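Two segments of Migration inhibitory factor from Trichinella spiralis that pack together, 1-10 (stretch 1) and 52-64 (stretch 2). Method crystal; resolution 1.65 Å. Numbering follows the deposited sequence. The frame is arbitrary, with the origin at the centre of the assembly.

Stretch 1 1-10: PIFTLNTNIK
Stretch 2, residues 52-64: STNPAAFGTLMSI

Residues 2-7 form a strand that runs antiparallel to the strand beginning near Ala 57, with axes 4.7 Å apart at closest approach and N-to-C directions 167° apart. Three hydrogen-bonded pairs set the register, each closing a ring of two bonds: Ile 2 N to Met 62 O (3.0 Å) and Met 62 N to Ile 2 O (2.9 Å); Thr 4 N to Thr 60 O (3.0 Å) and Thr 60 N to Thr 4 O (2.9 Å); Asn 6 N to Phe 58 O (2.9 Å) and Phe 58 N to Asn 6 O (3.1 Å). Residues 2-6 lie near -130°/130°, Thr 7 at -147°/158°; Ala 57, Phe 58 and Gly 59 are more fully extended, Gly 59 at -161°/-172°.

Past the ladder, side chains take over. Thr 7 (chi1 t) donates OG1 to Ala 56 O at 2.9 Å, and the same OG1 accepts from Ile 9 N at 3.3 Å, bracing the turn out of the strand. Asn 8, at phi/psi -93°/-7° and chi1 43°, points toward the second stretch and uses both ends of its amide: OD1 accepts from Ala 56 N (2.9 Å), while ND2 donates to Asn 54 O (3.0 Å). Asparagine thus serves loop backbone groups beyond the regular pairing.

The non-hydrogen-bonded pairs, Phe 3-Leu 61, Leu 5-Gly 59 and Thr 7-Ala 57, share one face. Phe 3 (t, chi2 70°) meets Leu 61 (t, p) at its ring edge, CD1 to CD1 3.8 Å. Glycine suits position 59: a CB would clash with Thr 4 O and Leu 5 CD1. Leu 5 (t, p) reaches Ala 57, CD1 to CB 3.7 Å.

On the other face, Ile 2 (m, t) packs CB against CG of Met 62 (p, t, chi3 110°) at 3.7 Å, and Asn 6 (m) lays CB over the Phe 58 ring (chi1 p), 4.1 Å from its centroid; between them Thr 4 (t) and Thr 60 (m) meet, CG2 to CB 4.0 Å. The contact buries 816 Å², both sides summed; apolar Phe 3, Leu 5 and Leu 61 are buried, while Thr 4 and Thr 60, whose hydroxyls tolerate solvent, are partly exposed.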

# COMPACT_ATOMS: atom_id res chain seq x y z
N PRO A 1 10.05 -6.73 9.84
CA PRO A 1 10.10 -5.84 8.64
C PRO A 1 9.23 -6.31 7.49
O PRO A 1 8.98 -7.51 7.33
CB PRO A 1 11.54 -5.78 8.17
CG PRO A 1 12.30 -6.11 9.45
CD PRO A 1 11.43 -7.13 10.19
N ILE A 2 8.79 -5.35 6.67
CA ILE A 2 7.99 -5.66 5.52
C ILE A 2 8.57 -4.90 4.35
O ILE A 2 8.85 -3.70 4.46
CB ILE A 2 6.51 -5.20 5.68
CG1 ILE A 2 5.83 -5.95 6.81
CG2 ILE A 2 5.74 -5.43 4.39
CD1 ILE A 2 4.43 -5.45 7.06
N PHE A 3 8.77 -5.62 3.26
CA PHE A 3 9.21 -4.99 2.04
C PHE A 3 8.15 -5.37 1.04
O PHE A 3 7.92 -6.56 0.78
CB PHE A 3 10.56 -5.48 1.54
CG PHE A 3 11.02 -4.75 0.31
CD1 PHE A 3 11.41 -3.42 0.39
CD2 PHE A 3 11.00 -5.37 -0.94
CE1 PHE A 3 11.78 -2.71 -0.77
CE2 PHE A 3 11.37 -4.66 -2.11
CZ PHE A 3 11.76 -3.33 -2.01
N THR A 4 7.48 -4.37 0.49
CA THR A 4 6.42 -4.62 -0.47
C THR A 4 6.70 -3.78 -1.72
O THR A 4 7.05 -2.60 -1.61
CB THR A 4 5.04 -4.28 0.18
OG1 THR A 4 4.01 -4.34 -0.80
CG2 THR A 4 5.08 -2.93 0.84
N LEU A 5 6.55 -4.40 -2.88
CA LEU A 5 6.83 -3.76 -4.16
C LEU A 5 5.75 -4.00 -5.20
O LEU A 5 5.18 -5.09 -5.31
CB LEU A 5 8.16 -4.28 -4.70
CG LEU A 5 8.78 -3.62 -5.93
CD1 LEU A 5 9.31 -2.26 -5.51
CD2 LEU A 5 9.94 -4.49 -6.47
N ASN A 6 5.47 -2.95 -5.97
CA ASN A 6 4.50 -3.03 -7.04
C ASN A 6 5.28 -2.78 -8.32
O ASN A 6 6.09 -1.84 -8.40
CB ASN A 6 3.41 -1.97 -6.85
CG ASN A 6 2.70 -2.12 -5.53
OD1 ASN A 6 3.05 -1.45 -4.54
ND2 ASN A 6 1.73 -3.02 -5.48
N THR A 7 5.04 -3.61 -9.32
CA THR A 7 5.79 -3.49 -10.57
C THR A 7 4.97 -3.87 -11.79
O THR A 7 4.00 -4.62 -11.69
CB THR A 7 7.06 -4.37 -10.50
OG1 THR A 7 7.82 -4.24 -11.71
CG2 THR A 7 6.67 -5.83 -10.31
N ASN A 8 5.39 -3.37 -12.95
CA ASN A 8 4.70 -3.69 -14.19
C ASN A 8 5.31 -4.88 -14.92
O ASN A 8 4.75 -5.35 -15.91
CB ASN A 8 4.68 -2.47 -15.14
CG ASN A 8 6.00 -1.73 -15.20
OD1 ASN A 8 7.06 -2.29 -14.91
ND2 ASN A 8 5.95 -0.45 -15.60
N ILE A 9 6.44 -5.38 -14.43
CA ILE A 9 7.05 -6.53 -15.09
C ILE A 9 6.19 -7.78 -14.92
O ILE A 9 5.23 -7.78 -14.15
CB ILE A 9 8.47 -6.83 -14.56
CG1 ILE A 9 8.41 -7.26 -13.10
CG2 ILE A 9 9.37 -5.64 -14.75
CD1 ILE A 9 9.77 -7.54 -12.53
N LYS A 10 6.55 -8.83 -15.63
CA LYS A 10 5.80 -10.08 -15.59
C LYS A 10 6.20 -10.97 -14.42
O LYS A 10 7.35 -10.94 -13.98
CB LYS A 10 6.00 -10.83 -16.91
CG LYS A 10 5.52 -10.07 -18.14
CD LYS A 10 5.98 -10.73 -19.44
CE LYS A 10 5.40 -12.12 -19.61
NZ LYS A 10 3.90 -12.08 -19.64
N SER A 52 6.07 6.68 -18.96
CA SER A 52 6.27 5.51 -19.80
C SER A 52 5.94 4.25 -19.02
O SER A 52 6.13 4.18 -17.80
CB SER A 52 7.70 5.44 -20.32
OG SER A 52 8.65 5.58 -19.29
N THR A 53 5.44 3.25 -19.74
CA THR A 53 5.06 1.99 -19.15
C THR A 53 6.20 0.97 -19.18
O THR A 53 5.97 -0.22 -19.04
CB THR A 53 3.84 1.40 -19.88
OG1 THR A 53 3.34 0.27 -19.16
CG2 THR A 53 4.22 0.96 -21.28
N ASN A 54 7.43 1.44 -19.35
CA ASN A 54 8.58 0.53 -19.37
C ASN A 54 8.82 0.06 -17.94
O ASN A 54 8.39 0.71 -16.99
CB ASN A 54 9.83 1.22 -19.91
CG ASN A 54 9.77 1.43 -21.41
OD1 ASN A 54 9.20 0.61 -22.13
ND2 ASN A 54 10.36 2.52 -21.89
N PRO A 55 9.51 -1.09 -17.77
CA PRO A 55 9.80 -1.63 -16.44
C PRO A 55 10.10 -0.58 -15.37
O PRO A 55 11.03 0.22 -15.49
CB PRO A 55 10.99 -2.56 -16.71
CG PRO A 55 10.63 -3.12 -18.04
CD PRO A 55 10.15 -1.91 -18.82
N ALA A 56 9.32 -0.63 -14.29
CA ALA A 56 9.43 0.29 -13.18
C ALA A 56 8.78 -0.37 -11.97
O ALA A 56 8.12 -1.39 -12.11
CB ALA A 56 8.69 1.59 -13.50
N ALA A 57 8.95 0.26 -10.81
CA ALA A 57 8.35 -0.23 -9.56
C ALA A 57 8.42 0.83 -8.47
O ALA A 57 9.21 1.76 -8.54
CB ALA A 57 9.07 -1.51 -9.09
N PHE A 58 7.58 0.68 -7.45
CA PHE A 58 7.64 1.59 -6.31
C PHE A 58 7.22 0.68 -5.17
O PHE A 58 6.43 -0.26 -5.37
CB PHE A 58 6.67 2.77 -6.48
CG PHE A 58 5.22 2.40 -6.35
CD1 PHE A 58 4.59 2.45 -5.10
CD2 PHE A 58 4.47 2.05 -7.46
CE1 PHE A 58 3.23 2.15 -4.98
CE2 PHE A 58 3.10 1.75 -7.34
CZ PHE A 58 2.48 1.80 -6.10
N GLY A 59 7.78 0.93 -4.00
CA GLY A 59 7.44 0.10 -2.87
C GLY A 59 7.76 0.76 -1.56
O GLY A 59 8.14 1.92 -1.51
N THR A 60 7.64 -0.01 -0.49
CA THR A 60 7.87 0.52 0.83
C THR A 60 8.66 -0.48 1.64
O THR A 60 8.47 -1.67 1.47
CB THR A 60 6.51 0.75 1.54
OG1 THR A 60 5.72 1.66 0.77
CG2 THR A 60 6.69 1.30 2.95
N LEU A 61 9.56 0.00 2.49
CA LEU A 61 10.28 -0.86 3.41
C LEU A 61 9.94 -0.30 4.79
O LEU A 61 10.34 0.82 5.12
CB LEU A 61 11.80 -0.80 3.19
CG LEU A 61 12.55 -1.57 4.28
CD1 LEU A 61 12.27 -3.05 4.05
CD2 LEU A 61 14.04 -1.30 4.27
N MET A 62 9.19 -1.05 5.60
CA MET A 62 8.85 -0.55 6.92
C MET A 62 9.42 -1.48 7.99
O MET A 62 9.51 -2.69 7.79
CB MET A 62 7.33 -0.42 7.08
CG MET A 62 6.55 -1.66 6.81
SD MET A 62 4.76 -1.30 6.93
CE MET A 62 4.25 -1.42 5.22
N SER A 63 9.80 -0.90 9.12
CA SER A 63 10.38 -1.68 10.21
C SER A 63 10.39 -0.91 11.52
O SER A 63 10.47 0.33 11.52
CB SER A 63 11.82 -2.07 9.84
OG SER A 63 12.43 -2.81 10.88
N ILE A 64 10.31 -1.62 12.63
CA ILE A 64 10.36 -0.95 13.92
C ILE A 64 11.85 -0.80 14.22
O ILE A 64 12.51 -1.74 14.65
CB ILE A 64 9.68 -1.80 15.03
CG1 ILE A 64 8.20 -2.00 14.67
CG2 ILE A 64 9.89 -1.14 16.36
CD1 ILE A 64 7.50 -3.15 15.41